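Long-range contacts in conserved hypothetical protein (Xanthomonas campestris pv. campestris, PDB 2FUJ), which probably hydrolyses fatty acyl-CoA thioesters, as a putative thioesterase that forms a tetramer of hotdog-fold subunits: residues I57-A62 and V115-T120; R70-P75 and V106-G111; L79-V84 and R97-K102; S91-H96 and D110-V115. All blocks are in the same frame, centred on the assembly; numbering follows the deposited sequence.

Overall arrangement
All four contacts belong to one antiparallel sheet and its connections, and strand 107-116 serves contacts 1, 2 and 4. Contact 3 is buried and joins strands 78-87 and 91-100, with apolar side chains turned to helix 30-47 and an ion pair on the other face. Contact 4, partly buried, continues across the sheet from strand 91-100 to 107-116, where a histidine ring lies over a glycine. Contact 1 lies at the surface, where strand 107-116 ends against strand 58-68, and pairs valines, proline and tryptophan. Contact 2, about 28 Å from contact 1 between centres, sets a loop against the start of strand 107-116 through a tyrosine ring and waters.

Contact 1 of 4, residues I57-A62 and V115-T120; sequences IAPVVA and VVWIDT
Pro-59 lies flat against Trp-117, its ring and the indole side by side and pointing the same way, and this pair with Val-60 and Val-116 forms the dense part of the contact. Pro-59 CB sits 3.5 Å from Trp-117 CE2, over the middle of the indole face, and 3.7 Å from Val-115 CG1. Proline suits this non-hydrogen-bonded position, since its lack of an N-H costs no bond to the partner strand. On the other face Val-60 and Val-116 form a hydrogen-bonded pair: Val-60 N reaches Val-116 O at 2.8 Å, and Val-116 N returns the bond to Val-60 O. Both valines put CG2 between the backbone N and the carbonyl carbon, and the two methyls, Val-60 CG2 and Val-116 CG2, are pressed to 3.3 Å, tighter than usual.

At Trp-117 the chain turns a corner, and beyond it the pairing slackens. The bond from Ile-118 N to Ala-58 O is weak, 3.3 Å long and bent to 126°. The exposed Ile-57 crosses the indole obliquely, CD1 3.5 Å from Trp-117 CE3 at its rim, while exposed Asp-119 brings OD2 within 3.6 Å of Val-60 CG1. Ala-62 bonds through its backbone to Val-114 within the sheet and to the second subunit outside it. An outer strand that pairs inward with its own sheet and outward with a neighbouring subunit is characteristic of hotdog-fold assemblies.

Contact 2 of 4, residues R70-P75 and V106-G111; sequences RPLVWP and VLYSDG
The side chains of Leu-72 and Tyr-108 cross at about a right angle, with Leu-72 CD1 over one face of the ring, displaced toward the rim and 3.5 Å from Tyr-108 CZ. Val-106 CG1 lies over the opposite face, so the ring is held between two aliphatic groups. Its edge meets the loop backbone: Arg-70 O is in the ring plane, 3.5 Å from Tyr-108 CD2, and Pro-71 O is 3.3 Å from Tyr-108 CE2. Arg-70 turns across Val-106 at about a right angle, CD 3.7 Å from Val-106 CG1, which also lies over a face of the guanidinium; this plane is 64° from that of the tyrosine ring. Long and flexible, arginine can pack its methylenes here while its charged end stays at the surface.

No direct hydrogen bond joins the segments. Instead, waters bridge Arg-70 O with Tyr-108 O, Arg-70 NH1 with Leu-107 N, and Val-73 N with Tyr-108 OH. The phenol is also hydrogen-bonded to Asp-100, and Leu-72 packs against Tyr-33 and Tyr-36 of helix 30-47. Tyr-108 and Ser-109 both face Ile-98, the arrangement of a classic beta bulge.

Contact 3 of 4, residues L79-V84 and R97-K102; sequences LVELFV and RILDQK
Glu-81 OE2 is gripped by two nitrogens of Arg-97: NE at 2.6 Å, and NH2 at 3.1 Å in a weak bond. NE comes from above the carboxylate plane, whereas Arg-97 NH2 meets the other oxygen, Glu-81 OE1, on its syn side at 3.2 Å and almost straight, 174° at the hydrogen. This is a side-on salt bridge, with the carboxylate and guanidinium planes 30° apart. The extended glutamate runs beside the arginine and points the same way; a bend at chi3 (-49°) places NE of Arg-97 against the carboxylate. Leu-99 CD2 lies over the centre of a guanidinium face, so an apolar group backs the guanidinium, which may strengthen its attraction to the carboxylate. Arg-12 adds a long, weak ion pair to Glu-81.

Between the strands, Leu-79 and Leu-99 exchange two backbone hydrogen bonds, as do Glu-81 and Arg-97. On the opposite face Val-80 CG2 and Ile-98 CG1 lie 4.3 Å apart, and both residues pack on Leu-37 of helix 30-47; beta-branched side chains, which favour extended strands, present an apolar surface to the helix. The hairpin, with its Val-80/Ile-98 face against helix 30-47, is part of the hotdog fold, in which the sheet wraps around a central helix.

Contact 4 of 4, residues S91-H96 and D110-V115; sequences SVTIGH and DGNVVV
His-96 lays its imidazole over the backbone of Gly-111. Its CB packs against Glu-81 O of the adjoining strand, and chi1 of 71° sets CG between the backbone N and the carbonyl carbon, 3.9 Å from Gly-111 O. One side of the ring then carries CD2 to 3.7 Å from Asp-110 CA; on the other, ND1 lies 3.3 Å from Gly-111 C. CE1 approaches Asn-112 N to 3.5 Å, and at the tip NE2 lies 3.2 Å from Asp-110 C and is hydrogen-bonded to the hydroxyl of Ser-109. Gly-111 N stands over the ring face, offset toward the rim. Glycine fits this place twice over: a beta carbon would press on His-96 CE1, and its backbone angles would jam one against the preceding carbonyl.

Paired backbone bonds join Val-92 with Val-115 and Ile-94 with Val-113, and His-96 N donates singly to Gly-111 O. Ile-94 CD1 reaches Val-115 CG2 at 3.7 Å, while on the other face Thr-93 CG2 touches the amide of Asn-112, 3.5 Å from ND2. The chemistry thus divides along the strands: valine and isoleucine make an apolar end, and packing of the ring over the Gly-111 backbone, with the Ser-109 hydroxyl at NE2, probably helps to set the imidazole's orientation.

Contact 1 of 4, residues I57-A62 and V115-T120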
loop_
_atom_site.group_PDB
_atom_site.type_symbol
_atom_site.label_atom_id
_atom_site.label_comp_id
_atom_site.label_asym_id
_atom_site.label_seq_id
_atom_site.Cartn_x
_atom_site.Cartn_y
_atom_site.Cartn_z
ATOM N N ILE A 57 22.911 -15.872 8.215
ATOM C CA ILE A 57 23.300 -15.638 6.831
ATOM C C ILE A 57 21.989 -15.566 6.034
ATOM O O ILE A 57 21.423 -16.593 5.661
ATOM C CB ILE A 57 24.222 -16.790 6.321
ATOM C CG1 ILE A 57 24.049 -16.996 4.813
ATOM C CG2 ILE A 57 23.939 -18.066 7.098
ATOM C CD1 ILE A 57 23.227 -18.211 4.294
ATOM N N ALA A 58 21.502 -14.343 5.803
ATOM C CA ALA A 58 20.240 -14.118 5.085
ATOM C C ALA A 58 20.338 -13.141 3.906
ATOM O O ALA A 58 21.280 -12.348 3.815
ATOM C CB ALA A 58 19.177 -13.640 6.071
ATOM N N PRO A 59 19.350 -13.183 2.991
ATOM C CA PRO A 59 19.284 -12.328 1.800
ATOM C C PRO A 59 18.635 -10.965 2.002
ATOM O O PRO A 59 17.641 -10.832 2.714
ATOM C CB PRO A 59 18.488 -13.180 0.829
ATOM C CG PRO A 59 17.467 -13.779 1.718
ATOM C CD PRO A 59 18.277 -14.198 2.944
ATOM N N VAL A 60 19.209 -9.954 1.361
ATOM C CA VAL A 60 18.681 -8.599 1.422
ATOM C C VAL A 60 18.798 -8.020 0.019
ATOM O O VAL A 60 19.782 -8.259 -0.681
ATOM C CB VAL A 60 19.471 -7.713 2.423
ATOM C CG1 VAL A 60 19.375 -8.303 3.826
ATOM C CG2 VAL A 60 20.919 -7.602 1.997
ATOM N N VAL A 61 17.789 -7.272 -0.402
ATOM C CA VAL A 61 17.803 -6.674 -1.728
ATOM C C VAL A 61 18.694 -5.444 -1.771
ATOM O O VAL A 61 18.479 -4.481 -1.037
ATOM C CB VAL A 61 16.388 -6.280 -2.171
ATOM C CG1 VAL A 61 16.451 -5.461 -3.445
ATOM C CG2 VAL A 61 15.556 -7.526 -2.390
ATOM N N ALA A 62 19.694 -5.482 -2.646
ATOM C CA ALA A 62 20.633 -4.383 -2.789
ATOM C C ALA A 62 20.174 -3.390 -3.842
ATOM O O ALA A 62 20.509 -2.208 -3.778
ATOM C CB ALA A 62 22.005 -4.925 -3.148
ATOM N N VAL A 115 20.288 -9.402 -5.266
ATOM C CA VAL A 115 20.190 -9.888 -3.902
ATOM C C VAL A 115 21.566 -10.244 -3.359
ATOM O O VAL A 115 22.391 -10.811 -4.071
ATOM C CB VAL A 115 19.304 -11.145 -3.829
ATOM C CG1 VAL A 115 19.338 -11.724 -2.428
ATOM C CG2 VAL A 115 17.884 -10.794 -4.241
ATOM N N VAL A 116 21.804 -9.907 -2.097
ATOM C CA VAL A 116 23.079 -10.197 -1.456
ATOM C C VAL A 116 22.811 -10.809 -0.088
ATOM O O VAL A 116 21.795 -10.511 0.541
ATOM C CB VAL A 116 23.934 -8.906 -1.277
ATOM C CG1 VAL A 116 24.176 -8.240 -2.620
ATOM C CG2 VAL A 116 23.230 -7.942 -0.335
ATOM N N TRP A 117 23.696 -11.692 0.360
ATOM C CA TRP A 117 23.537 -12.297 1.675
ATOM C C TRP A 117 24.565 -11.622 2.559
ATOM O O TRP A 117 25.765 -11.905 2.477
ATOM C CB TRP A 117 23.753 -13.814 1.613
ATOM C CG TRP A 117 22.700 -14.510 0.807
ATOM C CD1 TRP A 117 22.502 -14.414 -0.539
ATOM C CD2 TRP A 117 21.654 -15.356 1.303
ATOM N NE1 TRP A 117 21.399 -15.139 -0.913
ATOM C CE2 TRP A 117 20.859 -15.730 0.196
ATOM C CE3 TRP A 117 21.313 -15.836 2.577
ATOM C CZ2 TRP A 117 19.737 -16.563 0.320
ATOM C CZ3 TRP A 117 20.190 -16.673 2.702
ATOM C CH2 TRP A 117 19.419 -17.023 1.575
ATOM N N ILE A 118 24.065 -10.701 3.378
ATOM C CA ILE A 118 24.873 -9.893 4.280
ATOM C C ILE A 118 24.081 -9.510 5.532
ATOM O O ILE A 118 23.912 -10.317 6.458
ATOM C CB ILE A 118 25.307 -8.573 3.586
ATOM C CG1 ILE A 118 26.130 -8.881 2.335
ATOM C CG2 ILE A 118 26.117 -7.705 4.545
ATOM C CD1 ILE A 118 26.297 -7.709 1.368
ATOM N N ASP A 119 23.595 -8.266 5.524
ATOM C CA ASP A 119 22.839 -7.667 6.617
ATOM C C ASP A 119 23.829 -7.417 7.766
ATOM O O ASP A 119 23.485 -7.474 8.946
ATOM C CB ASP A 119 21.692 -8.592 7.047
ATOM C CG ASP A 119 20.635 -7.873 7.860
ATOM O OD1 ASP A 119 20.991 -7.339 8.929
ATOM O OD2 ASP A 119 19.454 -7.836 7.434
ATOM N N THR A 120 25.069 -7.119 7.375
ATOM C CA THR A 120 26.173 -6.860 8.288
ATOM C C THR A 120 27.419 -6.654 7.439
ATOM O O THR A 120 27.964 -5.544 7.341
ATOM C CB THR A 120 26.423 -8.071 9.234
ATOM O OG1 THR A 120 25.651 -7.919 10.430
ATOM C CG2 THR A 120 27.898 -8.199 9.587
#

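Contact 2 of 4, residues R70-P75 and V106-G111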
loop_
_atom_site.group_PDB
_atom_site.type_symbol
_atom_site.label_atom_id
_atom_site.label_comp_id
_atom_site.label_asym_id
_atom_site.label_seq_id
_atom_site.Cartn_x
_atom_site.Cartn_y
_atom_site.Cartn_z
ATOM N N ARG A 70 4.706 -1.758 -20.841
ATOM C CA ARG A 70 3.352 -1.409 -21.242
ATOM C C ARG A 70 2.502 -1.425 -19.989
ATOM O O ARG A 70 2.791 -2.165 -19.048
ATOM C CB ARG A 70 2.809 -2.394 -22.279
ATOM C CG ARG A 70 2.766 -3.844 -21.834
ATOM C CD ARG A 70 2.541 -4.749 -23.041
ATOM N NE ARG A 70 1.332 -4.383 -23.776
ATOM C CZ ARG A 70 0.911 -4.995 -24.881
ATOM N NH1 ARG A 70 1.600 -6.007 -25.391
ATOM N NH2 ARG A 70 -0.199 -4.598 -25.476
ATOM N N PRO A 71 1.447 -0.602 -19.961
ATOM C CA PRO A 71 0.555 -0.513 -18.807
ATOM C C PRO A 71 -0.233 -1.770 -18.496
ATOM O O PRO A 71 -0.690 -2.479 -19.393
ATOM C CB PRO A 71 -0.347 0.664 -19.160
ATOM C CG PRO A 71 -0.450 0.571 -20.641
ATOM C CD PRO A 71 0.978 0.269 -21.052
ATOM N N LEU A 72 -0.370 -2.026 -17.201
ATOM C CA LEU A 72 -1.105 -3.173 -16.693
ATOM C C LEU A 72 -2.374 -2.644 -16.041
ATOM O O LEU A 72 -2.331 -1.676 -15.279
ATOM C CB LEU A 72 -0.259 -3.911 -15.652
ATOM C CG LEU A 72 -0.957 -4.928 -14.740
ATOM C CD1 LEU A 72 -1.452 -6.125 -15.542
ATOM C CD2 LEU A 72 0.017 -5.380 -13.675
ATOM N N VAL A 73 -3.505 -3.258 -16.352
ATOM C CA VAL A 73 -4.759 -2.825 -15.765
ATOM C C VAL A 73 -5.536 -3.998 -15.177
ATOM O O VAL A 73 -5.491 -5.114 -15.689
ATOM C CB VAL A 73 -5.652 -2.103 -16.806
ATOM C CG1 VAL A 73 -4.909 -0.919 -17.378
ATOM C CG2 VAL A 73 -6.050 -3.062 -17.918
ATOM N N TRP A 74 -6.224 -3.733 -14.077
ATOM C CA TRP A 74 -7.045 -4.736 -13.424
ATOM C C TRP A 74 -8.175 -4.974 -14.431
ATOM O O TRP A 74 -8.561 -4.054 -15.152
ATOM C CB TRP A 74 -7.577 -4.151 -12.116
ATOM C CG TRP A 74 -8.455 -5.047 -11.315
ATOM C CD1 TRP A 74 -8.083 -5.859 -10.287
ATOM C CD2 TRP A 74 -9.876 -5.170 -11.434
ATOM N NE1 TRP A 74 -9.188 -6.475 -9.748
ATOM C CE2 TRP A 74 -10.301 -6.071 -10.436
ATOM C CE3 TRP A 74 -10.831 -4.600 -12.284
ATOM C CZ2 TRP A 74 -11.643 -6.420 -10.267
ATOM C CZ3 TRP A 74 -12.167 -4.946 -12.115
ATOM C CH2 TRP A 74 -12.557 -5.847 -11.115
ATOM N N PRO A 75 -8.738 -6.195 -14.481
ATOM C CA PRO A 75 -8.442 -7.396 -13.693
ATOM C C PRO A 75 -7.480 -8.403 -14.337
ATOM O O PRO A 75 -7.605 -9.603 -14.110
ATOM C CB PRO A 75 -9.820 -8.004 -13.503
ATOM C CG PRO A 75 -10.418 -7.785 -14.861
ATOM C CD PRO A 75 -9.992 -6.375 -15.237
ATOM N N VAL A 106 2.450 -10.968 -23.955
ATOM C CA VAL A 106 2.304 -9.585 -23.500
ATOM C C VAL A 106 3.280 -9.361 -22.348
ATOM O O VAL A 106 3.144 -9.954 -21.281
ATOM C CB VAL A 106 0.867 -9.293 -23.017
ATOM C CG1 VAL A 106 0.828 -7.962 -22.308
ATOM C CG2 VAL A 106 -0.094 -9.295 -24.195
ATOM N N LEU A 107 4.274 -8.510 -22.585
ATOM C CA LEU A 107 5.296 -8.216 -21.593
ATOM C C LEU A 107 5.063 -6.867 -20.925
ATOM O O LEU A 107 5.155 -5.825 -21.565
ATOM C CB LEU A 107 6.678 -8.231 -22.262
ATOM C CG LEU A 107 7.907 -7.844 -21.434
ATOM C CD1 LEU A 107 8.154 -8.876 -20.348
ATOM C CD2 LEU A 107 9.122 -7.745 -22.352
ATOM N N TYR A 108 4.773 -6.894 -19.628
ATOM C CA TYR A 108 4.531 -5.667 -18.892
ATOM C C TYR A 108 5.819 -5.071 -18.364
ATOM O O TYR A 108 5.939 -3.859 -18.238
ATOM C CB TYR A 108 3.592 -5.925 -17.716
ATOM C CG TYR A 108 2.189 -6.294 -18.128
ATOM C CD1 TYR A 108 1.667 -7.552 -17.837
ATOM C CD2 TYR A 108 1.376 -5.379 -18.784
ATOM C CE1 TYR A 108 0.366 -7.886 -18.183
ATOM C CE2 TYR A 108 0.073 -5.705 -19.141
ATOM C CZ TYR A 108 -0.425 -6.959 -18.834
ATOM O OH TYR A 108 -1.721 -7.285 -19.163
ATOM N N SER A 109 6.786 -5.926 -18.056
ATOM C CA SER A 109 8.042 -5.441 -17.505
ATOM C C SER A 109 9.147 -6.476 -17.428
ATOM O O SER A 109 8.897 -7.679 -17.316
ATOM C CB SER A 109 7.791 -4.874 -16.100
ATOM O OG SER A 109 8.949 -4.916 -15.274
ATOM N N ASP A 110 10.379 -5.989 -17.518
ATOM C CA ASP A 110 11.554 -6.832 -17.372
ATOM C C ASP A 110 12.563 -6.032 -16.565
ATOM O O ASP A 110 12.273 -4.917 -16.141
ATOM C CB ASP A 110 12.153 -7.279 -18.722
ATOM C CG ASP A 110 12.422 -6.131 -19.680
ATOM O OD1 ASP A 110 12.704 -4.996 -19.243
ATOM O OD2 ASP A 110 12.375 -6.387 -20.906
ATOM N N GLY A 111 13.737 -6.607 -16.348
ATOM C CA GLY A 111 14.756 -5.951 -15.556
ATOM C C GLY A 111 15.278 -6.981 -14.572
ATOM O O GLY A 111 15.228 -8.178 -14.847
HETATM O O HOH W 1 4.430 -1.133 -17.319
HETATM O O HOH W 2 4.573 -7.065 -25.171
HETATM O O HOH W 3 -3.446 -5.146 -18.503
#

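Contact 3 of 4, residues L79-V84 and R97-K102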
loop_
_atom_site.group_PDB
_atom_site.type_symbol
_atom_site.label_atom_id
_atom_site.label_comp_id
_atom_site.label_asym_id
_atom_site.label_seq_id
_atom_site.Cartn_x
_atom_site.Cartn_y
_atom_site.Cartn_z
ATOM N N LEU A 79 1.936 -13.226 -14.605
ATOM C CA LEU A 79 2.800 -14.369 -14.398
ATOM C C LEU A 79 4.195 -13.800 -14.228
ATOM O O LEU A 79 4.726 -13.160 -15.141
ATOM C CB LEU A 79 2.772 -15.296 -15.611
ATOM C CG LEU A 79 3.719 -16.481 -15.474
ATOM C CD1 LEU A 79 3.247 -17.376 -14.337
ATOM C CD2 LEU A 79 3.758 -17.242 -16.773
ATOM N N VAL A 80 4.790 -14.009 -13.061
ATOM C CA VAL A 80 6.123 -13.480 -12.828
ATOM C C VAL A 80 7.172 -14.554 -12.993
ATOM O O VAL A 80 7.253 -15.501 -12.222
ATOM C CB VAL A 80 6.247 -12.853 -11.434
ATOM C CG1 VAL A 80 7.610 -12.193 -11.282
ATOM C CG2 VAL A 80 5.160 -11.834 -11.246
ATOM N N GLU A 81 7.972 -14.372 -14.030
ATOM C CA GLU A 81 9.036 -15.283 -14.384
ATOM C C GLU A 81 10.351 -14.767 -13.820
ATOM O O GLU A 81 10.755 -13.644 -14.101
ATOM C CB GLU A 81 9.096 -15.371 -15.905
ATOM C CG GLU A 81 10.161 -16.267 -16.466
ATOM C CD GLU A 81 10.039 -16.374 -17.971
ATOM O OE1 GLU A 81 9.118 -17.073 -18.450
ATOM O OE2 GLU A 81 10.850 -15.740 -18.674
ATOM N N LEU A 82 11.006 -15.598 -13.017
ATOM C CA LEU A 82 12.281 -15.241 -12.412
ATOM C C LEU A 82 13.380 -16.174 -12.917
ATOM O O LEU A 82 13.175 -17.376 -13.038
ATOM C CB LEU A 82 12.192 -15.358 -10.892
ATOM C CG LEU A 82 11.144 -14.498 -10.192
ATOM C CD1 LEU A 82 11.211 -14.745 -8.694
ATOM C CD2 LEU A 82 11.392 -13.027 -10.503
ATOM N N PHE A 83 14.547 -15.617 -13.216
ATOM C CA PHE A 83 15.664 -16.438 -13.679
ATOM C C PHE A 83 16.987 -15.852 -13.198
ATOM O O PHE A 83 17.041 -14.705 -12.755
ATOM C CB PHE A 83 15.666 -16.550 -15.208
ATOM C CG PHE A 83 15.610 -15.229 -15.916
ATOM C CD1 PHE A 83 14.423 -14.513 -15.992
ATOM C CD2 PHE A 83 16.752 -14.688 -16.488
ATOM C CE1 PHE A 83 14.378 -13.267 -16.631
ATOM C CE2 PHE A 83 16.713 -13.449 -17.128
ATOM C CZ PHE A 83 15.520 -12.739 -17.195
ATOM N N VAL A 84 18.049 -16.645 -13.274
ATOM C CA VAL A 84 19.363 -16.184 -12.838
ATOM C C VAL A 84 20.064 -15.439 -13.969
ATOM O O VAL A 84 20.412 -16.026 -14.995
ATOM C CB VAL A 84 20.254 -17.363 -12.385
ATOM C CG1 VAL A 84 21.627 -16.848 -11.945
ATOM C CG2 VAL A 84 19.583 -18.108 -11.248
ATOM N N ARG A 97 10.557 -11.201 -15.830
ATOM C CA ARG A 97 9.682 -10.854 -16.931
ATOM C C ARG A 97 8.289 -10.979 -16.336
ATOM O O ARG A 97 7.913 -12.051 -15.876
ATOM C CB ARG A 97 9.819 -11.834 -18.099
ATOM C CG ARG A 97 11.167 -11.813 -18.789
ATOM C CD ARG A 97 11.038 -12.374 -20.209
ATOM N NE ARG A 97 10.320 -13.643 -20.199
ATOM C CZ ARG A 97 9.616 -14.129 -21.221
ATOM N NH1 ARG A 97 9.522 -13.460 -22.362
ATOM N NH2 ARG A 97 8.993 -15.289 -21.090
ATOM N N ILE A 98 7.550 -9.879 -16.302
ATOM C CA ILE A 98 6.192 -9.907 -15.780
ATOM C C ILE A 98 5.286 -9.974 -17.007
ATOM O O ILE A 98 5.207 -9.035 -17.793
ATOM C CB ILE A 98 5.902 -8.658 -14.929
ATOM C CG1 ILE A 98 6.801 -8.679 -13.685
ATOM C CG2 ILE A 98 4.429 -8.624 -14.531
ATOM C CD1 ILE A 98 6.876 -7.357 -12.924
ATOM N N LEU A 99 4.623 -11.115 -17.176
ATOM C CA LEU A 99 3.762 -11.335 -18.334
ATOM C C LEU A 99 2.290 -11.425 -17.980
ATOM O O LEU A 99 1.923 -11.603 -16.826
ATOM C CB LEU A 99 4.168 -12.637 -19.033
ATOM C CG LEU A 99 5.674 -12.873 -19.164
ATOM C CD1 LEU A 99 5.948 -14.356 -19.349
ATOM C CD2 LEU A 99 6.228 -12.043 -20.309
ATOM N N ASP A 100 1.447 -11.322 -19.000
ATOM C CA ASP A 100 0.010 -11.418 -18.799
ATOM C C ASP A 100 -0.351 -12.904 -18.750
ATOM O O ASP A 100 0.073 -13.669 -19.608
ATOM C CB ASP A 100 -0.716 -10.762 -19.964
ATOM C CG ASP A 100 -2.198 -10.674 -19.740
ATOM O OD1 ASP A 100 -2.660 -9.629 -19.240
ATOM O OD2 ASP A 100 -2.897 -11.660 -20.057
ATOM N N GLN A 101 -1.137 -13.309 -17.760
ATOM C CA GLN A 101 -1.518 -14.713 -17.637
ATOM C C GLN A 101 -2.262 -15.274 -18.845
ATOM O O GLN A 101 -2.056 -16.428 -19.229
ATOM C CB GLN A 101 -2.370 -14.937 -16.380
ATOM C CG GLN A 101 -1.571 -15.136 -15.116
ATOM C CD GLN A 101 -2.443 -15.459 -13.916
ATOM O OE1 GLN A 101 -2.012 -15.332 -12.771
ATOM N NE2 GLN A 101 -3.672 -15.889 -14.175
ATOM N N LYS A 102 -3.119 -14.462 -19.449
ATOM C CA LYS A 102 -3.900 -14.916 -20.592
ATOM C C LYS A 102 -3.146 -14.894 -21.916
ATOM O O LYS A 102 -3.506 -15.597 -22.855
ATOM C CB LYS A 102 -5.194 -14.103 -20.687
ATOM C CG LYS A 102 -6.080 -14.257 -19.450
ATOM C CD LYS A 102 -7.430 -13.598 -19.631
ATOM C CE LYS A 102 -7.299 -12.091 -19.831
ATOM N NZ LYS A 102 -6.689 -11.389 -18.666
#

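Contact 4 of 4, residues S91-H96 and D110-V115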
loop_
_atom_site.group_PDB
_atom_site.type_symbol
_atom_site.label_atom_id
_atom_site.label_comp_id
_atom_site.label_asym_id
_atom_site.label_seq_id
_atom_site.Cartn_x
_atom_site.Cartn_y
_atom_site.Cartn_z
ATOM N N SER A 91 26.486 -12.372 -4.221
ATOM C CA SER A 91 25.203 -11.864 -4.711
ATOM C C SER A 91 24.616 -12.688 -5.844
ATOM O O SER A 91 25.294 -13.502 -6.463
ATOM C CB SER A 91 25.351 -10.426 -5.207
ATOM O OG SER A 91 26.081 -10.379 -6.429
ATOM N N VAL A 92 23.331 -12.471 -6.097
ATOM C CA VAL A 92 22.639 -13.137 -7.189
ATOM C C VAL A 92 21.744 -12.085 -7.824
ATOM O O VAL A 92 20.980 -11.401 -7.135
ATOM C CB VAL A 92 21.771 -14.331 -6.718
ATOM C CG1 VAL A 92 20.969 -14.890 -7.902
ATOM C CG2 VAL A 92 22.655 -15.418 -6.146
ATOM N N THR A 93 21.872 -11.925 -9.133
ATOM C CA THR A 93 21.057 -10.959 -9.843
ATOM C C THR A 93 19.946 -11.728 -10.526
ATOM O O THR A 93 20.169 -12.450 -11.497
ATOM C CB THR A 93 21.872 -10.182 -10.875
ATOM O OG1 THR A 93 22.992 -9.575 -10.224
ATOM C CG2 THR A 93 21.020 -9.092 -11.511
ATOM N N ILE A 94 18.747 -11.577 -9.980
ATOM C CA ILE A 94 17.578 -12.258 -10.491
ATOM C C ILE A 94 16.859 -11.426 -11.543
ATOM O O ILE A 94 16.294 -10.377 -11.241
ATOM C CB ILE A 94 16.610 -12.584 -9.335
ATOM C CG1 ILE A 94 17.311 -13.496 -8.329
ATOM C CG2 ILE A 94 15.341 -13.240 -9.875
ATOM C CD1 ILE A 94 18.253 -12.785 -7.365
ATOM N N GLY A 95 16.888 -11.914 -12.781
ATOM C CA GLY A 95 16.215 -11.231 -13.867
ATOM C C GLY A 95 14.747 -11.610 -13.823
ATOM O O GLY A 95 14.392 -12.650 -13.263
ATOM N N HIS A 96 13.889 -10.782 -14.407
ATOM C CA HIS A 96 12.464 -11.075 -14.387
ATOM C C HIS A 96 11.741 -10.632 -15.642
ATOM O O HIS A 96 12.222 -9.805 -16.402
ATOM C CB HIS A 96 11.790 -10.377 -13.196
ATOM C CG HIS A 96 11.698 -8.885 -13.338
ATOM N ND1 HIS A 96 12.648 -8.026 -12.829
ATOM C CD2 HIS A 96 10.777 -8.103 -13.948
ATOM C CE1 HIS A 96 12.316 -6.781 -13.119
ATOM N NE2 HIS A 96 11.186 -6.799 -13.798
ATOM N N ASP A 110 10.379 -5.989 -17.518
ATOM C CA ASP A 110 11.554 -6.832 -17.372
ATOM C C ASP A 110 12.563 -6.032 -16.565
ATOM O O ASP A 110 12.273 -4.917 -16.141
ATOM C CB ASP A 110 12.153 -7.279 -18.722
ATOM C CG ASP A 110 12.422 -6.131 -19.680
ATOM O OD1 ASP A 110 12.704 -4.996 -19.243
ATOM O OD2 ASP A 110 12.375 -6.387 -20.906
ATOM N N GLY A 111 13.737 -6.607 -16.348
ATOM C CA GLY A 111 14.756 -5.951 -15.556
ATOM C C GLY A 111 15.278 -6.981 -14.572
ATOM O O GLY A 111 15.228 -8.178 -14.847
ATOM N N ASN A 112 15.777 -6.537 -13.424
ATOM C CA ASN A 112 16.288 -7.474 -12.438
ATOM C C ASN A 112 16.306 -6.905 -11.028
ATOM O O ASN A 112 16.023 -5.725 -10.815
ATOM C CB ASN A 112 17.712 -7.902 -12.799
ATOM C CG ASN A 112 18.668 -6.733 -12.843
ATOM O OD1 ASN A 112 19.047 -6.272 -13.917
ATOM N ND2 ASN A 112 19.050 -6.233 -11.675
ATOM N N VAL A 113 16.635 -7.774 -10.082
ATOM C CA VAL A 113 16.761 -7.422 -8.678
ATOM C C VAL A 113 18.062 -8.063 -8.197
ATOM O O VAL A 113 18.300 -9.254 -8.420
ATOM C CB VAL A 113 15.597 -7.979 -7.837
ATOM C CG1 VAL A 113 15.823 -7.649 -6.369
ATOM C CG2 VAL A 113 14.282 -7.397 -8.315
ATOM N N VAL A 114 18.910 -7.274 -7.549
ATOM C CA VAL A 114 20.174 -7.791 -7.054
ATOM C C VAL A 114 20.031 -8.140 -5.586
ATOM O O VAL A 114 19.682 -7.292 -4.773
ATOM C CB VAL A 114 21.306 -6.759 -7.218
ATOM C CG1 VAL A 114 22.574 -7.281 -6.577
ATOM C CG2 VAL A 114 21.539 -6.477 -8.694
ATOM N N VAL A 115 20.288 -9.402 -5.266
ATOM C CA VAL A 115 20.190 -9.888 -3.902
ATOM C C VAL A 115 21.566 -10.244 -3.359
ATOM O O VAL A 115 22.391 -10.811 -4.071
ATOM C CB VAL A 115 19.304 -11.145 -3.829
ATOM C CG1 VAL A 115 19.338 -11.724 -2.428
ATOM C CG2 VAL A 115 17.884 -10.794 -4.241
HETATM O O HOH W 4 14.623 -9.336 -17.728
#